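Local coordinates for serpin 2 (Anopheles gambiae, PDB 3PZF), which inhibits the serine proteases CLIPB9, CLIPB10 and CLIPB4, thereby preventing phenoloxidase activation and restraining melanization in the mosquito's immune response, at residues M28-I33 with V41-F46; D84-Y89 with T130-M135. All blocks are in the same frame, centred on the assembly; numbering follows the deposited sequence.

Interaction 1: residues M28-I33 with V41-F46; sequences MFVKEI and VVLSPF
The N-terminal helix of the serpin fold, residues 24-35, lays Phe29, Val30 and Ile33 against Val41, Leu43 and Pro45 of the chain that follows it. These correspond to helix A, the short strand 41-43 at the edge of sheet B and the start of helix B. Segment 28-33 and strand 41-43 run roughly antiparallel, at 149°, and their axes come within 10.0 Å. The side chains that meet between the two segments are apolar, and no hydrogen bond joins them.

Leu43 lies in the middle of the contact and touches all three helix residues. Its CG lies between the backbone N and the carbonyl carbon (chi1 69°). CD1 serves Phe29 and Ile33, and CD2 serves Val30. CD1 meets the Phe29 ring at its edge, near the ring plane, 3.8 Å from Phe29 CD2. The same methyl also lies 4.4 Å from Ile33 CG1. The other branch, Leu43 CD2, lies 4.2 Å from Val30 CG2.

Strand 41-43 alternates in the usual way. Val41 and Leu43 face the helix, while Val42 turns to the other side, onto strands 277-295 and 332-341. The backbone of Val41 and Leu43 pairs with Lys391 and Ala389 of strand 386-392. The segment then enters helix 45-58 through Ser44, the N-cap. Its side chain caps a backbone N of that helix, and its OG bonds to Leu387 O. The start of helix 45-58 corresponds to the shutter region of serpins, beneath the centre of sheet A.

On either side of Leu43 along its segment, Pro45 and Val41 make one close contact each. Val30 CG2, set beside its own backbone N, comes within 3.6 Å of the ring carbon Pro45 CG. Ile33 and Val41 meet at about a right angle, with Ile33 CG2 3.9 Å from Val41 CG1. Pro299 and Leu300 of helix 297-302 cover more of Phe29.

Interaction 2: residues D84-Y89 with T130-M135; sequences DHTRSY and THYHAM
Arg87 lies across the His131 ring with its aliphatic chain. Its CB sits over one face, 3.7 Å from the ring centroid and 29° off the normal, which makes a CH-pi contact. The closest pair is Arg87 CB and His131 ND1, 3.3 Å apart. Further along the extended chain, Arg87 CD comes over the middle of the same face. The guanidinium is tilted 25° from the imidazole plane. Thr130 CG2 covers the opposite face, so the imidazole is held between a neighbour in its own helix and the arginine.

Tyr132 approaches Arg87 by its hydroxyl end. Its OH is 3.4 Å from Arg87 CG and 3.8 Å from Thr86 CG2. The guanidinium stands nearly perpendicular to the phenol ring, at 81°.

Glu57 of helix 45-58 holds two of the polar atoms. Its OE2 forms a salt bridge with Arg87 NE and a hydrogen bond with Tyr132 OH. Thr86 OG1 bonds instead to Asn82 O. Thr53 of helix 45-58 touches both Thr86 and Tyr132, and Leu54 packs on Tyr132. The contact thus joins the first half of helix 83-98, helix D of serpins, to the C-terminal part of helix 122-132, helix E. At His133, with its positive phi, the chain turns toward the first strand of sheet A.

Arg87 NE is 4.5 Å from His131 NE2, so a positive guanidinium would probably disfavour protonation of this imidazole. Glu57 should offset part of that charge.

Interaction 1 and interaction 2 lie 22 Å apart between centres. Their nearest atoms are about 6 Å apart, so they do not touch. Helix 45-58 connects them. It starts inside interaction 1, and its later turns reach interaction 2. Both contacts also border the sheet that serpins expand during inhibition. Interaction 1 lies against strand 332-341, while segment 130-135 leads into strand 134-139. Strand 332-341 runs on to the hinge motif Leu344-Ala348, required for binding the peptidase. Neither contact includes the reactive bond, inferred at Lys359-Phe360, which lies in the unmodelled residues 355-362.

Interaction 1: residues M28-I33 with V41-F46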
loop_
_atom_site.group_PDB
_atom_site.type_symbol
_atom_site.label_atom_id
_atom_site.label_comp_id
_atom_site.label_asym_id
_atom_site.label_seq_id
_atom_site.Cartn_x
_atom_site.Cartn_y
_atom_site.Cartn_z
ATOM N N MET A 28 -0.771 -12.008 -1.900
ATOM C CA MET A 28 -0.137 -12.528 -3.118
ATOM C C MET A 28 0.706 -11.461 -3.826
ATOM O O MET A 28 1.857 -11.695 -4.201
ATOM C CB MET A 28 -1.214 -13.093 -4.069
ATOM C CG MET A 28 -0.680 -13.609 -5.400
ATOM S SD MET A 28 -1.997 -14.126 -6.558
ATOM C CE MET A 28 -2.949 -12.620 -6.722
ATOM N N PHE A 29 0.162 -10.261 -3.984
ATOM C CA PHE A 29 0.855 -9.230 -4.737
ATOM C C PHE A 29 2.051 -8.670 -3.935
ATOM O O PHE A 29 3.104 -8.369 -4.484
ATOM C CB PHE A 29 -0.114 -8.089 -5.054
ATOM C CG PHE A 29 0.425 -7.086 -6.023
ATOM C CD1 PHE A 29 0.551 -7.406 -7.369
ATOM C CD2 PHE A 29 0.784 -5.811 -5.597
ATOM C CE1 PHE A 29 1.046 -6.467 -8.276
ATOM C CE2 PHE A 29 1.262 -4.866 -6.495
ATOM C CZ PHE A 29 1.396 -5.201 -7.833
ATOM N N VAL A 30 1.855 -8.501 -2.644
ATOM C CA VAL A 30 2.941 -8.049 -1.764
ATOM C C VAL A 30 4.107 -9.020 -1.873
ATOM O O VAL A 30 5.258 -8.613 -2.025
ATOM C CB VAL A 30 2.468 -7.948 -0.313
ATOM C CG1 VAL A 30 3.656 -8.052 0.648
ATOM C CG2 VAL A 30 1.723 -6.613 -0.102
ATOM N N LYS A 31 3.817 -10.311 -1.835
ATOM C CA LYS A 31 4.901 -11.301 -1.862
ATOM C C LYS A 31 5.681 -11.231 -3.169
ATOM O O LYS A 31 6.907 -11.378 -3.180
ATOM C CB LYS A 31 4.358 -12.715 -1.685
ATOM C CG LYS A 31 3.860 -13.026 -0.296
ATOM C CD LYS A 31 3.847 -14.528 -0.114
ATOM C CE LYS A 31 2.590 -15.026 0.520
ATOM N NZ LYS A 31 2.686 -16.515 0.664
ATOM N N GLU A 32 4.972 -10.992 -4.270
ATOM C CA GLU A 32 5.598 -10.859 -5.585
ATOM C C GLU A 32 6.543 -9.664 -5.632
ATOM O O GLU A 32 7.639 -9.746 -6.174
ATOM C CB GLU A 32 4.517 -10.703 -6.666
ATOM C CG GLU A 32 5.039 -10.420 -8.080
ATOM C CD GLU A 32 5.859 -11.569 -8.664
ATOM O OE1 GLU A 32 5.618 -12.730 -8.284
ATOM O OE2 GLU A 32 6.754 -11.306 -9.494
ATOM N N ILE A 33 6.111 -8.535 -5.094
ATOM C CA ILE A 33 6.956 -7.354 -5.091
ATOM C C ILE A 33 8.173 -7.606 -4.200
ATOM O O ILE A 33 9.295 -7.371 -4.614
ATOM C CB ILE A 33 6.193 -6.104 -4.593
ATOM C CG1 ILE A 33 4.924 -5.831 -5.440
ATOM C CG2 ILE A 33 7.075 -4.907 -4.670
ATOM C CD1 ILE A 33 5.191 -5.729 -6.898
ATOM N N VAL A 41 10.832 -1.652 0.787
ATOM C CA VAL A 41 9.711 -1.590 -0.132
ATOM C C VAL A 41 8.545 -1.019 0.643
ATOM O O VAL A 41 8.385 -1.346 1.819
ATOM C CB VAL A 41 9.312 -2.984 -0.650
ATOM C CG1 VAL A 41 8.001 -2.899 -1.500
ATOM C CG2 VAL A 41 10.409 -3.618 -1.493
ATOM N N VAL A 42 7.710 -0.190 0.004
ATOM C CA VAL A 42 6.406 0.142 0.600
ATOM C C VAL A 42 5.415 0.320 -0.565
ATOM O O VAL A 42 5.746 0.900 -1.610
ATOM C CB VAL A 42 6.484 1.408 1.500
ATOM C CG1 VAL A 42 6.863 2.638 0.686
ATOM C CG2 VAL A 42 5.181 1.649 2.254
ATOM N N LEU A 43 4.234 -0.264 -0.418
ATOM C CA LEU A 43 3.204 -0.075 -1.430
ATOM C C LEU A 43 1.816 -0.072 -0.769
ATOM O O LEU A 43 1.689 -0.250 0.452
ATOM C CB LEU A 43 3.305 -1.194 -2.483
ATOM C CG LEU A 43 2.918 -2.580 -1.946
ATOM C CD1 LEU A 43 2.161 -3.378 -3.045
ATOM C CD2 LEU A 43 4.118 -3.372 -1.448
ATOM N N SER A 44 0.779 0.153 -1.564
ATOM C CA SER A 44 -0.580 0.119 -1.017
ATOM C C SER A 44 -1.379 -0.962 -1.742
ATOM O O SER A 44 -1.882 -0.730 -2.835
ATOM C CB SER A 44 -1.270 1.479 -1.153
ATOM O OG SER A 44 -2.641 1.372 -0.749
ATOM N N PRO A 45 -1.475 -2.160 -1.135
ATOM C CA PRO A 45 -2.145 -3.252 -1.854
ATOM C C PRO A 45 -3.605 -2.928 -2.072
ATOM O O PRO A 45 -4.132 -3.203 -3.147
ATOM C CB PRO A 45 -1.986 -4.468 -0.922
ATOM C CG PRO A 45 -0.807 -4.089 0.012
ATOM C CD PRO A 45 -0.841 -2.591 0.136
ATOM N N PHE A 46 -4.256 -2.329 -1.088
ATOM C CA PHE A 46 -5.670 -1.971 -1.286
ATOM C C PHE A 46 -5.801 -1.034 -2.515
ATOM O O PHE A 46 -6.717 -1.183 -3.332
ATOM C CB PHE A 46 -6.220 -1.281 -0.047
ATOM C CG PHE A 46 -7.573 -0.671 -0.264
ATOM C CD1 PHE A 46 -8.671 -1.489 -0.436
ATOM C CD2 PHE A 46 -7.744 0.710 -0.307
ATOM C CE1 PHE A 46 -9.939 -0.942 -0.658
ATOM C CE2 PHE A 46 -9.027 1.264 -0.507
ATOM C CZ PHE A 46 -10.106 0.426 -0.694
#

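Interaction 2: residues D84-Y89 with T130-M135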
loop_
_atom_site.group_PDB
_atom_site.type_symbol
_atom_site.label_atom_id
_atom_site.label_comp_id
_atom_site.label_asym_id
_atom_site.label_seq_id
_atom_site.Cartn_x
_atom_site.Cartn_y
_atom_site.Cartn_z
ATOM N N ASP A 84 -22.965 -3.203 -8.489
ATOM C CA ASP A 84 -23.496 -2.336 -7.444
ATOM C C ASP A 84 -22.779 -2.600 -6.124
ATOM O O ASP A 84 -22.467 -1.665 -5.377
ATOM C CB ASP A 84 -24.982 -2.588 -7.245
ATOM C CG ASP A 84 -25.577 -1.691 -6.181
ATOM O OD1 ASP A 84 -25.628 -0.464 -6.419
ATOM O OD2 ASP A 84 -25.990 -2.205 -5.113
ATOM N N HIS A 85 -22.558 -3.881 -5.830
ATOM C CA HIS A 85 -21.888 -4.278 -4.595
ATOM C C HIS A 85 -20.441 -3.838 -4.651
ATOM O O HIS A 85 -19.845 -3.492 -3.633
ATOM C CB HIS A 85 -21.886 -5.791 -4.423
ATOM C CG HIS A 85 -21.384 -6.244 -3.083
ATOM N ND1 HIS A 85 -21.188 -5.377 -2.026
ATOM C CD2 HIS A 85 -21.054 -7.475 -2.621
ATOM C CE1 HIS A 85 -20.749 -6.052 -0.978
ATOM N NE2 HIS A 85 -20.660 -7.328 -1.311
ATOM N N THR A 86 -19.856 -3.912 -5.845
ATOM C CA THR A 86 -18.430 -3.619 -5.984
ATOM C C THR A 86 -18.192 -2.145 -5.689
ATOM O O THR A 86 -17.285 -1.794 -4.929
ATOM C CB THR A 86 -17.916 -4.004 -7.393
ATOM O OG1 THR A 86 -18.029 -5.424 -7.561
ATOM C CG2 THR A 86 -16.457 -3.597 -7.606
ATOM N N ARG A 87 -19.014 -1.292 -6.282
ATOM C CA ARG A 87 -18.933 0.133 -6.051
ATOM C C ARG A 87 -19.129 0.477 -4.578
ATOM O O ARG A 87 -18.323 1.198 -4.026
ATOM C CB ARG A 87 -19.951 0.871 -6.906
ATOM C CG ARG A 87 -19.542 0.923 -8.370
ATOM C CD ARG A 87 -20.753 1.321 -9.283
ATOM N NE ARG A 87 -20.367 1.214 -10.689
ATOM C CZ ARG A 87 -21.196 1.422 -11.714
ATOM N NH1 ARG A 87 -22.458 1.767 -11.491
ATOM N NH2 ARG A 87 -20.759 1.293 -12.962
ATOM N N SER A 88 -20.187 -0.020 -3.942
ATOM C CA SER A 88 -20.455 0.368 -2.558
ATOM C C SER A 88 -19.378 -0.160 -1.625
ATOM O O SER A 88 -19.021 0.500 -0.669
ATOM C CB SER A 88 -21.850 -0.073 -2.085
ATOM O OG SER A 88 -22.039 -1.458 -2.272
ATOM N N TYR A 89 -18.830 -1.329 -1.937
ATOM C CA TYR A 89 -17.752 -1.917 -1.144
ATOM C C TYR A 89 -16.516 -1.051 -1.179
ATOM O O TYR A 89 -16.014 -0.648 -0.128
ATOM C CB TYR A 89 -17.380 -3.301 -1.689
ATOM C CG TYR A 89 -16.279 -3.993 -0.918
ATOM C CD1 TYR A 89 -16.539 -4.540 0.336
ATOM C CD2 TYR A 89 -15.012 -4.132 -1.441
ATOM C CE1 TYR A 89 -15.561 -5.181 1.050
ATOM C CE2 TYR A 89 -14.000 -4.774 -0.715
ATOM C CZ TYR A 89 -14.301 -5.303 0.528
ATOM O OH TYR A 89 -13.344 -5.951 1.280
ATOM N N THR A 130 -17.092 9.261 -8.088
ATOM C CA THR A 130 -18.048 9.014 -7.002
ATOM C C THR A 130 -17.672 7.805 -6.150
ATOM O O THR A 130 -17.616 7.903 -4.921
ATOM C CB THR A 130 -19.485 8.826 -7.558
ATOM O OG1 THR A 130 -19.927 10.064 -8.132
ATOM C CG2 THR A 130 -20.451 8.408 -6.469
ATOM N N HIS A 131 -17.416 6.669 -6.800
ATOM C CA HIS A 131 -17.218 5.424 -6.068
ATOM C C HIS A 131 -15.745 5.117 -5.779
ATOM O O HIS A 131 -15.451 4.455 -4.801
ATOM C CB HIS A 131 -17.821 4.250 -6.836
ATOM C CG HIS A 131 -19.266 4.431 -7.189
ATOM N ND1 HIS A 131 -20.288 4.127 -6.315
ATOM C CD2 HIS A 131 -19.859 4.875 -8.324
ATOM C CE1 HIS A 131 -21.449 4.375 -6.897
ATOM N NE2 HIS A 131 -21.217 4.832 -8.119
ATOM N N TYR A 132 -14.835 5.575 -6.632
ATOM C CA TYR A 132 -13.427 5.160 -6.520
ATOM C C TYR A 132 -12.509 6.326 -6.237
ATOM O O TYR A 132 -11.294 6.162 -6.133
ATOM C CB TYR A 132 -12.995 4.424 -7.797
ATOM C CG TYR A 132 -13.884 3.225 -8.086
ATOM C CD1 TYR A 132 -13.773 2.058 -7.322
ATOM C CD2 TYR A 132 -14.851 3.261 -9.090
ATOM C CE1 TYR A 132 -14.584 0.957 -7.564
ATOM C CE2 TYR A 132 -15.664 2.173 -9.337
ATOM C CZ TYR A 132 -15.533 1.026 -8.579
ATOM O OH TYR A 132 -16.351 -0.052 -8.832
ATOM N N HIS A 133 -13.093 7.508 -6.106
ATOM C CA HIS A 133 -12.333 8.707 -5.802
ATOM C C HIS A 133 -11.108 8.821 -6.706
ATOM O O HIS A 133 -9.998 9.124 -6.256
ATOM C CB HIS A 133 -12.001 8.718 -4.313
ATOM C CG HIS A 133 -13.236 8.774 -3.468
ATOM N ND1 HIS A 133 -14.027 9.900 -3.392
ATOM C CD2 HIS A 133 -13.868 7.823 -2.738
ATOM C CE1 HIS A 133 -15.066 9.657 -2.611
ATOM N NE2 HIS A 133 -14.992 8.402 -2.204
ATOM N N ALA A 134 -11.363 8.561 -7.984
ATOM C CA ALA A 134 -10.376 8.634 -9.060
ATOM C C ALA A 134 -10.826 9.627 -10.132
ATOM O O ALA A 134 -12.028 9.892 -10.287
ATOM C CB ALA A 134 -10.206 7.257 -9.678
ATOM N N MET A 135 -9.874 10.158 -10.898
ATOM C CA MET A 135 -10.208 11.121 -11.945
ATOM C C MET A 135 -9.472 10.782 -13.238
ATOM O O MET A 135 -8.615 9.895 -13.251
ATOM C CB MET A 135 -9.860 12.535 -11.487
ATOM C CG MET A 135 -10.731 13.013 -10.335
ATOM S SD MET A 135 -10.523 14.759 -9.920
ATOM C CE MET A 135 -9.671 14.633 -8.339
#